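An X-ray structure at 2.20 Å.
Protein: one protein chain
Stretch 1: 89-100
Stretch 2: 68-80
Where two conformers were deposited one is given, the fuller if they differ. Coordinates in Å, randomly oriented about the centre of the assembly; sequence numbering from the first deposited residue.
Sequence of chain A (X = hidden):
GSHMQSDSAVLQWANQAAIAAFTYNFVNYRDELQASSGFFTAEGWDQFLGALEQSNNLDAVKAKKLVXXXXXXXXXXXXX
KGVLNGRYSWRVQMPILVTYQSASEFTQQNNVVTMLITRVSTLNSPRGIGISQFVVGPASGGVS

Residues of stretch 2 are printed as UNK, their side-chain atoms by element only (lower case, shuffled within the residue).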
# COMPACT_ATOMS: atom_id res chain seq x y z
N SER A 89 4.44 15.26 7.24
CA SER A 89 4.07 14.28 6.24
C SER A 89 5.20 13.95 5.27
O SER A 89 6.17 14.69 5.15
CB SER A 89 2.85 14.77 5.46
OG SER A 89 1.77 15.04 6.33
N TRP A 90 5.06 12.82 4.58
CA TRP A 90 6.03 12.37 3.59
C TRP A 90 5.30 11.85 2.37
O TRP A 90 4.39 11.03 2.47
CB TRP A 90 6.85 11.20 4.15
CG TRP A 90 7.73 11.52 5.31
CD1 TRP A 90 9.06 11.84 5.28
CD2 TRP A 90 7.35 11.53 6.69
NE1 TRP A 90 9.52 12.05 6.56
CE2 TRP A 90 8.49 11.86 7.44
CE3 TRP A 90 6.15 11.28 7.37
CZ2 TRP A 90 8.47 11.97 8.83
CZ3 TRP A 90 6.13 11.39 8.74
CH2 TRP A 90 7.28 11.73 9.46
N ARG A 91 5.70 12.33 1.19
CA ARG A 91 5.19 11.76 -0.05
C ARG A 91 6.22 10.76 -0.58
O ARG A 91 7.29 11.15 -1.03
CB ARG A 91 4.88 12.85 -1.08
CG ARG A 91 3.74 12.48 -2.01
CD ARG A 91 3.33 13.65 -2.90
NE ARG A 91 2.78 14.78 -2.14
CZ ARG A 91 1.50 14.90 -1.80
NH1 ARG A 91 0.62 13.97 -2.14
NH2 ARG A 91 1.10 15.96 -1.12
N VAL A 92 5.88 9.48 -0.50
CA VAL A 92 6.80 8.41 -0.85
C VAL A 92 6.38 7.65 -2.11
O VAL A 92 5.22 7.29 -2.28
CB VAL A 92 6.94 7.40 0.30
CG1 VAL A 92 7.71 6.17 -0.15
CG2 VAL A 92 7.61 8.06 1.50
N GLN A 93 7.35 7.39 -2.98
CA GLN A 93 7.09 6.71 -4.24
C GLN A 93 8.00 5.50 -4.41
O GLN A 93 9.19 5.56 -4.09
CB GLN A 93 7.27 7.68 -5.41
CG GLN A 93 6.90 7.09 -6.76
CD GLN A 93 6.92 8.13 -7.86
OE1 GLN A 93 5.94 8.85 -8.05
NE2 GLN A 93 8.03 8.21 -8.58
N MSE A 94 7.44 4.41 -4.92
CA MSE A 94 8.20 3.19 -5.15
C MSE A 94 7.61 2.38 -6.29
O MSE A 94 6.40 2.15 -6.33
CB MSE A 94 8.25 2.33 -3.88
CG MSE A 94 9.30 1.23 -3.92
SE MSE A 94 9.34 0.12 -2.31
CE MSE A 94 7.66 -0.84 -2.58
N PRO A 95 8.46 1.96 -7.24
CA PRO A 95 8.03 1.09 -8.34
C PRO A 95 8.04 -0.37 -7.90
O PRO A 95 8.90 -0.78 -7.13
CB PRO A 95 9.11 1.33 -9.39
CG PRO A 95 10.34 1.60 -8.59
CD PRO A 95 9.88 2.33 -7.35
N ILE A 96 7.08 -1.15 -8.40
CA ILE A 96 6.98 -2.55 -8.02
C ILE A 96 6.65 -3.44 -9.21
O ILE A 96 6.14 -2.97 -10.23
CB ILE A 96 5.90 -2.77 -6.93
CG1 ILE A 96 4.52 -2.40 -7.47
CG2 ILE A 96 6.23 -1.98 -5.68
CD1 ILE A 96 3.40 -2.58 -6.46
N LEU A 97 6.95 -4.73 -9.08
CA LEU A 97 6.53 -5.72 -10.06
C LEU A 97 5.48 -6.63 -9.44
O LEU A 97 5.79 -7.43 -8.57
CB LEU A 97 7.72 -6.54 -10.55
CG LEU A 97 7.39 -7.60 -11.60
CD1 LEU A 97 6.86 -6.93 -12.87
CD2 LEU A 97 8.60 -8.48 -11.91
N VAL A 98 4.24 -6.51 -9.90
CA VAL A 98 3.15 -7.31 -9.36
C VAL A 98 2.93 -8.56 -10.20
O VAL A 98 2.99 -8.51 -11.43
CB VAL A 98 1.84 -6.50 -9.29
CG1 VAL A 98 0.74 -7.32 -8.64
CG2 VAL A 98 2.05 -5.20 -8.52
N THR A 99 2.68 -9.68 -9.53
CA THR A 99 2.45 -10.95 -10.20
C THR A 99 1.10 -11.57 -9.82
O THR A 99 0.84 -11.84 -8.65
CB THR A 99 3.57 -11.96 -9.89
OG1 THR A 99 4.82 -11.45 -10.36
CG2 THR A 99 3.29 -13.30 -10.56
N TYR A 100 0.25 -11.78 -10.82
CA TYR A 100 -1.00 -12.51 -10.65
C TYR A 100 -0.86 -13.87 -11.32
O TYR A 100 -0.63 -13.95 -12.52
CB TYR A 100 -2.15 -11.75 -11.32
CG TYR A 100 -2.40 -10.36 -10.77
CD1 TYR A 100 -1.64 -9.28 -11.18
CD2 TYR A 100 -3.42 -10.13 -9.85
CE1 TYR A 100 -1.87 -8.00 -10.69
CE2 TYR A 100 -3.66 -8.86 -9.35
CZ TYR A 100 -2.89 -7.80 -9.77
OH TYR A 100 -3.12 -6.54 -9.28
N UNK A 68 -1.75 -13.27 -5.56
CA UNK A 68 -1.07 -12.02 -5.88
C UNK A 68 0.17 -11.82 -5.02
O UNK A 68 0.12 -12.00 -3.80
c UNK A 68 -1.36 -9.57 -6.30
c UNK A 68 -2.01 -10.82 -5.72
c UNK A 68 -3.34 -11.09 -6.41
N UNK A 69 1.27 -11.43 -5.66
CA UNK A 69 2.50 -11.13 -4.95
C UNK A 69 3.17 -9.93 -5.61
O UNK A 69 2.76 -9.49 -6.68
o UNK A 69 3.86 -12.64 -6.28
c UNK A 69 3.45 -12.33 -4.96
N UNK A 70 4.21 -9.40 -4.96
CA UNK A 70 4.92 -8.25 -5.50
C UNK A 70 6.31 -8.10 -4.89
O UNK A 70 6.57 -8.54 -3.77
c UNK A 70 4.11 -6.98 -5.30
N UNK A 71 7.20 -7.46 -5.64
CA UNK A 71 8.54 -7.16 -5.15
C UNK A 71 8.90 -5.74 -5.56
O UNK A 71 8.45 -5.25 -6.60
c UNK A 71 9.59 -8.13 -5.72
c UNK A 71 9.64 -8.03 -7.24
c UNK A 71 9.30 -9.56 -5.28
N UNK A 72 9.71 -5.08 -4.74
CA UNK A 72 10.16 -3.72 -5.05
C UNK A 72 11.12 -3.73 -6.22
O UNK A 72 12.09 -4.49 -6.24
c UNK A 72 10.81 -3.09 -3.83
N UNK A 73 10.85 -2.89 -7.22
CA UNK A 73 11.69 -2.79 -8.40
C UNK A 73 12.89 -1.88 -8.16
O UNK A 73 14.00 -2.17 -8.60
o UNK A 73 10.19 -3.36 -10.22
c UNK A 73 11.81 -1.64 -10.64
c UNK A 73 10.89 -2.27 -9.61
N UNK A 74 12.65 -0.79 -7.45
CA UNK A 74 13.71 0.11 -7.03
C UNK A 74 13.44 0.60 -5.61
O UNK A 74 12.35 0.40 -5.08
c UNK A 74 13.85 1.29 -8.00
c UNK A 74 14.65 0.95 -9.25
c UNK A 74 16.07 3.36 -10.65
n UNK A 74 14.77 3.10 -10.51
n UNK A 74 16.95 2.37 -10.73
n UNK A 74 16.49 4.62 -10.70
c UNK A 74 14.21 1.75 -10.46
N UNK A 75 14.43 1.24 -5.00
CA UNK A 75 14.27 1.77 -3.65
C UNK A 75 13.20 2.86 -3.62
O UNK A 75 13.05 3.62 -4.58
c UNK A 75 15.59 2.30 -3.12
N UNK A 76 12.44 2.92 -2.52
CA UNK A 76 11.45 3.98 -2.34
C UNK A 76 12.14 5.32 -2.13
O UNK A 76 13.20 5.37 -1.51
c UNK A 76 10.71 3.56 -1.06
c UNK A 76 12.48 2.00 -1.37
c UNK A 76 11.70 2.73 -0.32
N UNK A 77 11.54 6.39 -2.63
CA UNK A 77 12.11 7.72 -2.49
C UNK A 77 11.11 8.71 -1.91
O UNK A 77 9.90 8.59 -2.14
c UNK A 77 13.73 7.39 -4.40
c UNK A 77 11.90 8.88 -6.21
c UNK A 77 11.47 8.40 -4.83
c UNK A 77 12.63 8.28 -3.84
N UNK A 78 11.60 9.67 -1.14
CA UNK A 78 10.77 10.76 -0.66
C UNK A 78 10.74 11.86 -1.70
O UNK A 78 11.76 12.50 -1.96
c UNK A 78 10.51 12.56 1.09
c UNK A 78 11.22 10.25 1.76
c UNK A 78 11.29 11.32 0.67
c UNK A 78 11.95 10.62 3.03
N UNK A 79 9.58 12.06 -2.32
CA UNK A 79 9.41 13.12 -3.31
C UNK A 79 9.37 14.48 -2.63
O UNK A 79 9.85 15.48 -3.16
c UNK A 79 7.98 11.61 -4.91
c UNK A 79 8.12 12.91 -4.11
c UNK A 79 6.61 11.55 -5.56
c UNK A 79 9.08 11.48 -5.96
N UNK A 80 8.79 14.50 -1.43
CA UNK A 80 8.60 15.74 -0.69
C UNK A 80 8.18 15.43 0.74
O UNK A 80 7.47 14.46 0.98
o UNK A 80 5.50 18.48 -2.19
c UNK A 80 7.36 17.97 -0.76
c UNK A 80 7.55 16.61 -1.38
n UNK A 80 6.93 20.15 -1.72
c UNK A 80 6.51 18.89 -1.62
O HOH W 1 1.90 -14.16 -7.53
O HOH W 2 8.52 -1.93 -11.62

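Position 68 has three side-chain carbons, one at the fork carrying two, so it is a valine. Val68 lies over one face of the Tyr100 ring, with CG1 4.2 Å from the ring centroid and 23° off the normal, a CH-pi contact; the same CG1 is 3.9 Å from CG1 of Val98.

Position 69 has one carbon and then one oxygen: serine. Its backbone pairs with Thr99 in both directions, Ser69 N to Thr99 O at 3.0 Å and Thr99 N to Ser69 O at 2.9 Å. A water donates to Thr99 O (2.8 Å from its oxygen) and also hydrogen-bonds Ser69 OG.

Position 70 ends at a single carbon, 4.2 Å from Val98 CG2, hence alanine. Ala70 and Val98 form a non-hydrogen-bonded pair, their CA atoms 4.3 Å apart.

Position 71 repeats the three-carbon fork and is valine. It exchanges hydrogen bonds with Leu97: Leu97 N to Val71 O is 2.9 Å, whereas Val71 N to Leu97 O is longer at 3.3 Å. Val71 CG2 lies 4.1 Å from Leu97 CB.

Position 72 again has one carbon, 3.8 Å from SE of Met94, a selenomethionine; it is alanine.

Position 73 has a carbon carrying one oxygen and one carbon, which identifies threonine. Thr73 N donates to Pro95 O at 2.9 Å, and its CB is 4.0 Å from Pro95 CB. Thr73 OG1 shares a second water with Ile96 O, the water's bond to that carbonyl being weak.

Position 74 runs through three carbons to a nitrogen, then a carbon bearing two more nitrogens: arginine. Arg74 CB packs 3.6 Å from Pro95 CG, but the end of the side chain leads away from stretch 1.

Position 75 has a single carbon directed away from stretch 1 and is alanine.

Position 76 has three carbons closing a ring onto the backbone nitrogen: proline. Pro76 CD is 3.8 Å from Met94 SE, and Pro76 CB is 4.1 Å from Val92 CG1.

Position 77 has four carbons forked at the first, with one arm two carbons long, so it is isoleucine. Ile77 N to Gln93 O and Gln93 N to Ile77 O are both 2.9 Å.

Position 78 has the same branching, again isoleucine. Ile78 CD1 approaches Trp90 CD1 to 3.9 Å, and CG1 reaches Val92 CG2 at 4.2 Å.

Position 79 has four carbons forked at the second: leucine. Leu79 N donates to Arg91 O at 2.8 Å, where the chain turns a corner.

Position 80 has three carbons, the third carrying an oxygen and a nitrogen: glutamine. Arg91 N donates to Gln80 O at 2.8 Å.

The contact is therefore two antiparallel ladders whose register shifts by two between Gln93 and Ile96. Backbone hydrogen bonds set the pairing, while Val68, Ala70 and Ile78 share a face with Val98, Tyr100 and Val92. Across the shift, Met94 SE touches both Ala72 and Pro76, bridging the ladders. Together the stretches bury 1109 Å².

Stretch 2, residues 68-80: VSAVATRAPIILQ
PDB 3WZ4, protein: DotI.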